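Local coordinates for protein hydrogenase 3 maturation protease (Escherichia coli, PDB 2E85) that cleaves a 32-residue peptide from the C-terminus of the precursor of HycE, the large subunit of hydrogenase 3, as a step in its maturation, at residues 24-35 against 135-143; 71-79 against 112-120. The protein carries 1 engineered substitution. All coordinates share one frame; numbering follows the deposited sequence.

After strand 6-11 the chain forms helix 21-31, whose later part belongs to contact 1. It then builds most of the α/β fold before helix 129-141 returns to close that long loop, about 100 residues on. Contact 2 is nested inside it: residues 71-79, which carry outermost strand 76-78, are followed by helices 81-86 and 97-108 before 112-120 pairs with them. Contact 1 thus joins two helices on one face of the sheet, and contact 2 adds the antiparallel strand to its parallel part. Helix 129-141 follows strand 111-116 in the chain and ties the two together, Val138 CG2 lying 3.8 Å from Ile76 CD1.

Contact 1: residues 24-35 against 135-143. With CA (calcium ion), chain H.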
# COMPACT_ATOMS: atom_id res chain seq x y z
N LEU B 24 14.95 -2.90 17.10
CA LEU B 24 16.15 -2.67 17.92
C LEU B 24 16.68 -1.24 17.74
O LEU B 24 17.01 -0.56 18.73
CB LEU B 24 17.27 -3.71 17.66
CG LEU B 24 18.51 -3.48 18.52
CD1 LEU B 24 18.21 -3.64 20.03
CD2 LEU B 24 19.67 -4.38 18.09
N LEU B 25 16.76 -0.77 16.50
CA LEU B 25 17.15 0.61 16.25
C LEU B 25 16.25 1.61 16.97
O LEU B 25 16.75 2.59 17.57
CB LEU B 25 17.18 0.92 14.75
CG LEU B 25 17.74 2.31 14.39
CD1 LEU B 25 19.13 2.48 15.04
CD2 LEU B 25 17.80 2.53 12.90
N ALA B 26 14.94 1.38 16.90
CA ALA B 26 13.96 2.23 17.58
C ALA B 26 14.21 2.22 19.10
O ALA B 26 14.15 3.25 19.74
CB ALA B 26 12.55 1.77 17.23
N GLU B 27 14.52 1.06 19.66
CA GLU B 27 14.85 0.97 21.09
C GLU B 27 16.08 1.80 21.47
O GLU B 27 16.08 2.50 22.51
CB GLU B 27 15.05 -0.49 21.49
CG GLU B 27 15.37 -0.59 22.97
CD GLU B 27 15.10 -1.94 23.57
OE1 GLU B 27 15.55 -2.16 24.72
OE2 GLU B 27 14.47 -2.78 22.90
N LYS B 28 17.13 1.71 20.65
CA LYS B 28 18.36 2.45 20.88
C LYS B 28 18.10 3.95 20.85
O LYS B 28 18.58 4.68 21.70
CB LYS B 28 19.42 2.09 19.85
CG LYS B 28 19.98 0.69 20.02
CD LYS B 28 21.04 0.46 18.94
CE LYS B 28 21.73 -0.86 19.08
NZ LYS B 28 22.71 -0.89 20.17
N CYS B 29 17.34 4.39 19.85
CA CYS B 29 17.02 5.81 19.72
C CYS B 29 16.18 6.32 20.88
O CYS B 29 16.32 7.47 21.28
CB CYS B 29 16.30 6.07 18.40
SG CYS B 29 17.32 5.79 16.94
N ALA B 30 15.29 5.48 21.40
CA ALA B 30 14.42 5.89 22.51
C ALA B 30 15.26 6.10 23.76
O ALA B 30 15.02 7.04 24.54
CB ALA B 30 13.33 4.86 22.74
N ALA B 31 16.26 5.24 23.94
CA ALA B 31 17.13 5.28 25.11
C ALA B 31 18.16 6.40 25.04
O ALA B 31 18.55 6.98 26.08
CB ALA B 31 17.81 3.93 25.29
N ALA B 32 18.58 6.71 23.83
CA ALA B 32 19.65 7.68 23.61
C ALA B 32 19.47 8.29 22.21
O ALA B 32 20.06 7.81 21.24
CB ALA B 32 21.02 7.04 23.77
N PRO B 33 18.64 9.34 22.09
CA PRO B 33 18.40 9.95 20.78
C PRO B 33 19.64 10.41 20.03
O PRO B 33 20.59 10.92 20.63
CB PRO B 33 17.50 11.15 21.12
CG PRO B 33 16.74 10.67 22.34
CD PRO B 33 17.81 9.95 23.14
N LYS B 34 19.60 10.23 18.72
CA LYS B 34 20.65 10.69 17.83
C LYS B 34 20.05 11.56 16.73
O LYS B 34 19.05 11.20 16.12
CB LYS B 34 21.40 9.50 17.23
CG LYS B 34 22.26 8.73 18.26
CD LYS B 34 23.55 9.49 18.63
CE LYS B 34 24.44 8.69 19.60
NZ LYS B 34 25.73 9.38 19.86
N GLY B 35 20.68 12.71 16.49
CA GLY B 35 20.24 13.60 15.41
C GLY B 35 18.90 14.23 15.69
O GLY B 35 18.49 14.37 16.86
N VAL B 135 23.06 -2.81 13.43
CA VAL B 135 22.11 -1.85 14.03
C VAL B 135 22.85 -0.73 14.77
O VAL B 135 22.56 0.44 14.59
CB VAL B 135 21.03 -2.56 14.92
CG1 VAL B 135 20.25 -1.50 15.67
CG2 VAL B 135 20.11 -3.41 14.02
N GLU B 136 23.88 -1.12 15.52
CA GLU B 136 24.80 -0.11 16.09
C GLU B 136 25.45 0.79 15.04
O GLU B 136 25.57 2.01 15.25
CB GLU B 136 25.83 -0.83 16.96
CG GLU B 136 26.73 0.09 17.79
CD GLU B 136 26.00 0.94 18.86
OE1 GLU B 136 24.87 0.62 19.31
OE2 GLU B 136 26.62 1.93 19.29
N THR B 137 25.90 0.21 13.92
CA THR B 137 26.54 0.99 12.88
C THR B 137 25.60 2.08 12.34
O THR B 137 25.98 3.24 12.22
CB THR B 137 27.09 0.09 11.74
OG1 THR B 137 28.05 -0.82 12.29
CG2 THR B 137 27.77 0.92 10.66
N VAL B 138 24.37 1.71 12.05
CA VAL B 138 23.39 2.63 11.51
C VAL B 138 23.07 3.70 12.57
O VAL B 138 23.00 4.88 12.28
CB VAL B 138 22.12 1.88 11.01
CG1 VAL B 138 21.07 2.86 10.57
CG2 VAL B 138 22.46 0.95 9.82
N TYR B 139 22.94 3.26 13.81
CA TYR B 139 22.59 4.15 14.92
C TYR B 139 23.62 5.25 15.07
O TYR B 139 23.27 6.40 15.26
CB TYR B 139 22.43 3.35 16.21
CG TYR B 139 22.35 4.16 17.47
CD1 TYR B 139 21.16 4.84 17.82
CD2 TYR B 139 23.45 4.23 18.33
CE1 TYR B 139 21.08 5.57 18.99
CE2 TYR B 139 23.39 4.98 19.47
CZ TYR B 139 22.21 5.64 19.80
OH TYR B 139 22.14 6.38 20.96
N GLN B 140 24.89 4.87 14.93
CA GLN B 140 26.00 5.80 15.08
C GLN B 140 26.14 6.74 13.90
O GLN B 140 26.91 7.70 13.96
CB GLN B 140 27.29 5.03 15.33
CG GLN B 140 27.27 4.35 16.70
CD GLN B 140 27.36 5.31 17.91
OE1 GLN B 140 27.62 6.50 17.77
NE2 GLN B 140 27.18 4.75 19.11
N ARG B 141 25.42 6.47 12.82
CA ARG B 141 25.48 7.41 11.70
C ARG B 141 24.32 8.36 11.68
O ARG B 141 24.29 9.27 10.87
CB ARG B 141 25.64 6.68 10.37
CG ARG B 141 26.96 5.93 10.39
CD ARG B 141 27.75 5.94 9.15
NE ARG B 141 28.62 4.79 9.22
CZ ARG B 141 28.95 4.05 8.19
NH1 ARG B 141 28.52 4.40 6.98
NH2 ARG B 141 29.72 2.97 8.36
N LEU B 142 23.35 8.15 12.57
CA LEU B 142 22.13 9.01 12.57
C LEU B 142 22.44 10.48 12.87
O LEU B 142 21.85 11.39 12.30
CB LEU B 142 21.07 8.48 13.54
CG LEU B 142 20.38 7.17 13.21
CD1 LEU B 142 19.45 6.73 14.33
CD2 LEU B 142 19.60 7.23 11.86
N GLU B 143 23.39 10.71 13.78
CA GLU B 143 23.73 12.08 14.11
C GLU B 143 24.54 12.68 12.97
O GLU B 143 25.55 12.12 12.56
CB GLU B 143 24.50 12.13 15.40
CG GLU B 143 25.09 13.51 15.66
CD GLU B 143 25.83 13.54 16.95
OE1 GLU B 143 25.27 13.07 17.96
OE2 GLU B 143 26.98 14.05 16.96
CA CA H . 26.93 13.66 19.59
O HOH W 1 26.88 9.11 16.92
O HOH W 2 27.48 7.62 20.86
O HOH W 3 27.78 11.61 18.87
O HOH W 4 25.30 11.98 20.98
O HOH W 5 22.80 13.48 18.09
O HOH W 6 26.18 15.02 20.84
O HOH W 7 28.26 12.81 21.36
O HOH W 8 29.03 14.83 19.27
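Leu25 and Val135 come together where helix 24-31 packs against helix 135-141, their axes 9.9 Å apart at closest approach and their directions 44° from parallel. Tyr139 fills much of the interface. A chi1 of 168°, which sets CG opposite the backbone N, carries the ring across to the end of the first helix, where Tyr139 OH donates a short 2.5 Å hydrogen bond to Ala32 O. This carbonyl lies at the ring edge, in its plane, just where the chain leaves helical geometry. Lys28 CB sits over one face of the Tyr139 ring in a CH-pi contact, 4.2 Å from the centroid, while Cys29 SG approaches the edge. Leu25 CD1 tucks against the stem of the tyrosine, 3.6 Å from Tyr139 CB, and its other methyl meets Val138. These apolar residues suit helices sharing one face of the central sheet of an α/β fold: Leu25 and Leu142 also reach Leu8 of strand 6-11, and Cys29 reaches Val39 of strand 38-43. Toward solvent the contact becomes charged. Lys28 runs its methylenes past Val135 CG1 and bends at the end, placing Lys28 NZ 2.8 Å from Glu136 OE1 in a salt bridge. The other carboxylate oxygen, Glu136 OE2, takes a 2.9 Å bond from Gln140 NE2, one helical turn on, and this helps fix the carboxylate. Lys34 crosses the tyrosine at about a right angle, its CG 3.5 Å from Tyr139 CE1, and extends NZ into a group of waters. One of them, water 4, also binds the calcium ion that both oxygens of Glu143 hold, OE1 at 2.4 Å. Gly35, with positive phi, suits its place because any side chain there would strike Leu142 O.

Contact 2: residues 71-79 against 112-120; sequences LNPGEIRII and IFLGIQPDI
Ile79 meets the Phe113 ring at its edge, Ile79 CG1 lying 3.9 Å from Phe113 CD2 and near the ring plane, the side chains side by side and pointing the same way. The flat guanidinium of Arg77 has Leu71 CD1 over the centre of one face, 3.5 Å above it. At its edge Glu75 OE1 lies in plane and accepts a 2.9 Å salt-bridge bond from Arg77 NH1. Strand 76-78 is the outermost, antiparallel strand of an otherwise parallel sheet, with Ala152 and Leu154 bonded to Ile78 beyond it. Arg77 and Gly115 form the hydrogen-bonded pair, Gly115 N to Arg77 O being 2.8 Å. Ile76 and Ile78 turn to the other face, where Ile76 CG2 touches Leu114 CD2 at 3.7 Å and helix 129-141 packs. A type II turn, Asn72 to Glu75, leads in; Gly74 suits it, since a CB at its backbone angles would jam against the preceding carbonyl oxygen, and Gly74 N donates to Gln117 O at 2.8 Å. Gln117 bends at chi2 (75°), bringing its amide to Leu71, whose N donates to Gln117 OE1 at 3.0 Å from above the carbonyl plane. Met69 N shares that oxygen; Pro118 O and Asp68 OD1 hold NE2. A leucine in place of Gln117 would probably leave the Leu71 and Met69 amides without their shared acceptor. Phe113 also touches Asp65, which binds calcium here and, by similarity, probably nickel.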
# COMPACT_ATOMS: atom_id res chain seq x y z
N LEU B 71 23.27 -11.09 0.63
CA LEU B 71 24.59 -10.70 1.12
C LEU B 71 25.01 -11.46 2.39
O LEU B 71 24.22 -12.26 2.91
CB LEU B 71 24.61 -9.18 1.39
CG LEU B 71 24.43 -8.26 0.16
CD1 LEU B 71 24.52 -6.76 0.51
CD2 LEU B 71 25.45 -8.61 -0.88
N ASN B 72 26.23 -11.22 2.89
CA ASN B 72 26.56 -11.76 4.21
C ASN B 72 25.73 -11.12 5.30
O ASN B 72 25.38 -9.96 5.19
CB ASN B 72 28.02 -11.56 4.54
CG ASN B 72 28.92 -12.34 3.61
OD1 ASN B 72 28.45 -13.22 2.87
ND2 ASN B 72 30.20 -12.04 3.64
N PRO B 73 25.40 -11.89 6.37
CA PRO B 73 24.65 -11.34 7.51
C PRO B 73 25.28 -10.03 8.03
O PRO B 73 26.51 -9.94 8.20
CB PRO B 73 24.73 -12.48 8.56
CG PRO B 73 24.87 -13.73 7.74
CD PRO B 73 25.75 -13.31 6.56
N GLY B 74 24.44 -9.01 8.22
CA GLY B 74 24.89 -7.75 8.82
C GLY B 74 25.33 -6.71 7.80
O GLY B 74 25.57 -5.55 8.17
N GLU B 75 25.46 -7.11 6.53
CA GLU B 75 25.76 -6.12 5.49
C GLU B 75 24.60 -5.10 5.43
O GLU B 75 23.41 -5.47 5.56
CB GLU B 75 25.99 -6.76 4.12
CG GLU B 75 27.28 -7.59 4.01
CD GLU B 75 28.54 -6.75 4.22
OE1 GLU B 75 28.62 -5.62 3.68
OE2 GLU B 75 29.47 -7.24 4.91
N ILE B 76 24.97 -3.84 5.20
CA ILE B 76 24.02 -2.72 5.17
C ILE B 76 24.10 -2.11 3.77
O ILE B 76 25.22 -1.83 3.30
CB ILE B 76 24.48 -1.60 6.15
CG1 ILE B 76 24.37 -2.10 7.58
CG2 ILE B 76 23.57 -0.35 6.07
CD1 ILE B 76 25.20 -1.32 8.61
N ARG B 77 22.96 -1.90 3.10
CA ARG B 77 22.97 -1.23 1.79
C ARG B 77 21.78 -0.32 1.64
O ARG B 77 20.74 -0.56 2.23
CB ARG B 77 22.92 -2.21 0.62
CG ARG B 77 24.04 -3.25 0.55
CD ARG B 77 25.34 -2.66 0.03
NE ARG B 77 26.34 -3.70 -0.19
CZ ARG B 77 27.10 -4.26 0.76
NH1 ARG B 77 26.99 -3.93 2.04
NH2 ARG B 77 28.00 -5.18 0.41
N ILE B 78 21.95 0.75 0.85
CA ILE B 78 20.84 1.55 0.41
C ILE B 78 20.29 0.94 -0.86
O ILE B 78 21.06 0.66 -1.80
CB ILE B 78 21.27 2.98 0.07
CG1 ILE B 78 22.05 3.64 1.24
CG2 ILE B 78 20.07 3.77 -0.46
CD1 ILE B 78 23.47 3.33 1.17
N ILE B 79 18.98 0.74 -0.90
CA ILE B 79 18.33 0.16 -2.07
C ILE B 79 17.62 1.24 -2.88
O ILE B 79 16.71 1.94 -2.38
CB ILE B 79 17.34 -0.94 -1.76
CG1 ILE B 79 17.93 -1.93 -0.76
CG2 ILE B 79 16.90 -1.63 -3.08
CD1 ILE B 79 19.39 -2.27 -0.82
N ILE B 112 15.03 7.58 1.78
CA ILE B 112 16.19 6.69 1.72
C ILE B 112 15.72 5.36 2.29
O ILE B 112 15.21 5.35 3.39
CB ILE B 112 17.35 7.26 2.62
CG1 ILE B 112 17.71 8.69 2.19
CG2 ILE B 112 18.65 6.43 2.56
CD1 ILE B 112 18.45 9.51 3.25
N PHE B 113 15.92 4.27 1.55
CA PHE B 113 15.57 2.95 2.07
C PHE B 113 16.85 2.21 2.36
O PHE B 113 17.62 1.92 1.43
CB PHE B 113 14.78 2.12 1.04
CG PHE B 113 14.33 0.82 1.59
CD1 PHE B 113 13.12 0.74 2.25
CD2 PHE B 113 15.18 -0.31 1.56
CE1 PHE B 113 12.71 -0.45 2.82
CE2 PHE B 113 14.77 -1.51 2.13
CZ PHE B 113 13.54 -1.57 2.76
N LEU B 114 17.05 1.87 3.63
CA LEU B 114 18.22 1.15 4.09
C LEU B 114 17.91 -0.29 4.55
O LEU B 114 17.08 -0.51 5.45
CB LEU B 114 18.87 1.92 5.23
CG LEU B 114 20.18 1.38 5.80
CD1 LEU B 114 20.97 2.50 6.45
CD2 LEU B 114 20.00 0.23 6.81
N GLY B 115 18.56 -1.25 3.92
CA GLY B 115 18.37 -2.66 4.23
C GLY B 115 19.54 -3.16 5.04
O GLY B 115 20.70 -2.75 4.83
N ILE B 116 19.25 -4.07 5.95
CA ILE B 116 20.26 -4.77 6.71
C ILE B 116 20.01 -6.24 6.45
O ILE B 116 18.86 -6.72 6.65
CB ILE B 116 20.09 -4.57 8.23
CG1 ILE B 116 20.29 -3.11 8.61
CG2 ILE B 116 21.02 -5.51 9.03
CD1 ILE B 116 19.80 -2.74 10.01
N GLN B 117 21.06 -6.96 6.07
CA GLN B 117 20.93 -8.40 5.78
C GLN B 117 20.74 -9.23 7.04
O GLN B 117 21.63 -9.29 7.88
CB GLN B 117 22.17 -8.90 5.05
CG GLN B 117 22.11 -10.41 4.78
CD GLN B 117 21.18 -10.74 3.69
OE1 GLN B 117 21.24 -10.13 2.62
NE2 GLN B 117 20.31 -11.71 3.92
N PRO B 118 19.59 -9.92 7.15
CA PRO B 118 19.45 -10.87 8.25
C PRO B 118 20.13 -12.19 7.96
O PRO B 118 20.44 -12.53 6.79
CB PRO B 118 17.94 -11.10 8.34
CG PRO B 118 17.47 -10.98 6.95
CD PRO B 118 18.33 -9.82 6.37
N ASP B 119 20.33 -12.94 9.03
CA ASP B 119 20.77 -14.30 8.91
C ASP B 119 19.64 -15.24 9.19
O ASP B 119 19.25 -16.04 8.33
CB ASP B 119 21.92 -14.62 9.86
CG ASP B 119 22.63 -15.94 9.47
OD1 ASP B 119 22.18 -16.51 8.44
OD2 ASP B 119 23.56 -16.37 10.20
N ILE B 120 19.14 -15.18 10.41
CA ILE B 120 18.07 -16.10 10.82
C ILE B 120 16.80 -15.30 11.08
O ILE B 120 16.80 -14.29 11.79
CB ILE B 120 18.47 -17.00 12.04
CG1 ILE B 120 18.66 -16.15 13.32
CG2 ILE B 120 19.69 -17.93 11.68
CD1 ILE B 120 17.42 -15.76 14.05
O HOH W 9 16.67 4.56 -1.25